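Local coordinates for novel protein similar to vertebrate potassium voltage-gated channel, subfamily H (Eag-related) family (Danio rerio, PDB 3UKN) that is probably a pore-forming subunit of a voltage-gated delayed rectifier potassium channel, of which this piece is the C-linker and cyclic nucleotide-binding homology domain, at residues E84-S87 with R88-R92. Numbering follows the deposited sequence.
Sequences ESAS and RGCLR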
ATOM      1  N   GLU B  84     -22.940   4.114 -16.071  1.00 33.66           N
ATOM      2  CA  GLU B  84     -23.692   3.797 -17.289  1.00 39.73           C
ATOM      3  C   GLU B  84     -22.944   4.196 -18.563  1.00 41.51           C
ATOM      4  O   GLU B  84     -22.944   3.451 -19.544  1.00 43.17           O
ATOM      5  CB  GLU B  84     -25.071   4.466 -17.262  1.00 46.59           C
ATOM      6  CG  GLU B  84     -25.934   4.213 -18.486  1.00 48.54           C
ATOM      7  CD  GLU B  84     -26.520   2.813 -18.520  1.00 53.44           C
ATOM      8  OE1 GLU B  84     -26.070   1.961 -17.716  1.00 51.52           O
ATOM      9  OE2 GLU B  84     -27.436   2.568 -19.351  1.00 52.82           O
ATOM     10  N   SER B  85     -22.303   5.363 -18.543  1.00 26.13           N
ATOM     11  CA  SER B  85     -21.680   5.907 -19.746  1.00 28.64           C
ATOM     12  C   SER B  85     -20.182   5.573 -19.888  1.00 28.35           C
ATOM     13  O   SER B  85     -19.504   6.057 -20.796  1.00 30.83           O
ATOM     14  CB  SER B  85     -21.914   7.418 -19.836  1.00 31.77           C
ATOM     15  OG  SER B  85     -20.953   8.119 -19.068  1.00 30.80           O
ATOM     16  N   ALA B  86     -19.661   4.727 -19.013  1.00 24.20           N
ATOM     17  CA  ALA B  86     -18.246   4.424 -19.108  1.00 28.69           C
ATOM     18  C   ALA B  86     -18.036   3.369 -20.203  1.00 30.69           C
ATOM     19  O   ALA B  86     -18.803   2.428 -20.299  1.00 23.80           O
ATOM     20  CB  ALA B  86     -17.710   3.949 -17.775  1.00 21.14           C
ATOM     21  N   SER B  87     -17.015   3.540 -21.035  1.00 23.10           N
ATOM     22  CA  SER B  87     -16.643   2.517 -22.022  1.00 34.24           C
ATOM     23  C   SER B  87     -16.289   1.171 -21.370  1.00 32.88           C
ATOM     24  O   SER B  87     -16.022   1.115 -20.178  1.00 29.80           O
ATOM     25  CB  SER B  87     -15.454   3.002 -22.844  1.00 37.03           C
ATOM     26  OG  SER B  87     -14.261   2.859 -22.105  1.00 35.08           O
ATOM     27  N   ARG B  88     -16.266   0.089 -22.147  1.00 44.28           N
ATOM     28  CA  ARG B  88     -15.977  -1.243 -21.607  1.00 30.63           C
ATOM     29  C   ARG B  88     -14.569  -1.308 -21.028  1.00 28.63           C
ATOM     30  O   ARG B  88     -14.330  -1.898 -19.953  1.00 19.81           O
ATOM     31  CB  ARG B  88     -16.157  -2.317 -22.685  1.00 35.39           C
ATOM     32  CG  ARG B  88     -16.015  -3.749 -22.188  1.00 33.07           C
ATOM     33  CD  ARG B  88     -16.025  -4.743 -23.390  1.00 35.91           C
ATOM     34  NE  ARG B  88     -14.751  -4.703 -24.103  1.00 42.02           N
ATOM     35  CZ  ARG B  88     -14.504  -5.252 -25.283  1.00 45.97           C
ATOM     36  NH1 ARG B  88     -15.459  -5.902 -25.941  1.00 37.50           N
ATOM     37  NH2 ARG B  88     -13.290  -5.137 -25.810  1.00 56.24           N
ATOM     38  N   GLY B  89     -13.633  -0.684 -21.726  1.00 30.34           N
ATOM     39  CA  GLY B  89     -12.277  -0.612 -21.220  1.00 36.15           C
ATOM     40  C   GLY B  89     -12.167   0.105 -19.886  1.00 32.46           C
ATOM     41  O   GLY B  89     -11.341  -0.246 -19.052  1.00 34.09           O
ATOM     42  N   CYS B  90     -12.989   1.117 -19.672  1.00 35.90           N
ATOM     43  CA  CYS B  90     -12.950   1.844 -18.403  1.00 27.66           C
ATOM     44  C   CYS B  90     -13.554   1.008 -17.280  1.00 26.39           C
ATOM     45  O   CYS B  90     -13.020   0.945 -16.176  1.00 28.66           O
ATOM     46  CB  CYS B  90     -13.691   3.179 -18.512  1.00 35.32           C
ATOM     47  SG  CYS B  90     -13.658   4.154 -16.990  1.00 32.31           S
ATOM     48  N   LEU B  91     -14.669   0.347 -17.553  1.00 33.62           N
ATOM     49  CA  LEU B  91     -15.248  -0.498 -16.523  1.00 30.42           C
ATOM     50  C   LEU B  91     -14.345  -1.694 -16.143  1.00 28.60           C
ATOM     51  O   LEU B  91     -14.213  -2.050 -14.963  1.00 28.13           O
ATOM     52  CB  LEU B  91     -16.661  -0.924 -16.917  1.00 29.28           C
ATOM     53  CG  LEU B  91     -17.563   0.314 -16.799  1.00 40.50           C
ATOM     54  CD1 LEU B  91     -18.833   0.205 -17.624  1.00 27.97           C
ATOM     55  CD2 LEU B  91     -17.885   0.630 -15.330  1.00 41.44           C
ATOM     56  N   ARG B  92     -13.713  -2.311 -17.129  1.00 28.09           N
ATOM     57  CA  ARG B  92     -12.830  -3.433 -16.809  1.00 39.44           C
ATOM     58  C   ARG B  92     -11.704  -3.027 -15.857  1.00 34.75           C
ATOM     59  O   ARG B  92     -11.549  -3.622 -14.793  1.00 42.55           O
ATOM     60  CB  ARG B  92     -12.294  -4.101 -18.072  1.00 38.48           C
ATOM     61  CG  ARG B  92     -13.316  -5.051 -18.669  1.00 53.14           C
ATOM     62  CD  ARG B  92     -12.905  -5.555 -20.030  1.00 59.61           C
ATOM     63  NE  ARG B  92     -13.871  -6.499 -20.578  1.00 57.78           N
ATOM     64  CZ  ARG B  92     -13.778  -7.019 -21.799  1.00 59.96           C
ATOM     65  NH1 ARG B  92     -12.765  -6.669 -22.582  1.00 59.76           N
ATOM     66  NH2 ARG B  92     -14.692  -7.880 -22.240  1.00 60.54           N
TER
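Arg88, whose CB touches Ser87 C at 3.7 Å, sets its NE over one face of the Arg92 guanidinium. The NE is 3.1 Å above that plane and offset toward the rim. One turn on from Arg88, Arg92 holds this group beside its neighbour without a bond, because both are donors.

The carbonyl oxygen of Ser87 accepts Leu91 N at 3.1 Å, with an N-H...O angle of 165°. This bond closes the first turn of helix 88-96. A second, weak bond reaches the same oxygen from Cys90 N.

Cys90 N also donates to Ser87 OG at 3.3 Å. The serine torsion (chi1 78°) places OG between the backbone N and the carbonyl carbon, which lets OG reach forward to Cys90 N. The amide of Cys90 is thus shared between the hydroxyl and the weaker carbonyl bond.

Ala86 makes the apolar part of the contact. Its CB lies 3.8 Å from Leu91 CG, and Cys90 SG approaches the same methyl at 4.1 Å. Leu91 CD1 comes alongside the backbone, 3.5 Å from Ala86 O. Chi1 of -71° sets Leu91 CG beside its own backbone N and leans the branch back toward the loop.

Tyr188 of helix 186-199 touches both Ala86 and Cys90, and Phe83 touches Leu91. Arg92 packs on Ala67, Ala70 and Met71 of helix 63-71. Ser87 is a serine N-cap, which starts the helix leading into the beta strands of the cyclic nucleotide-binding homology domain.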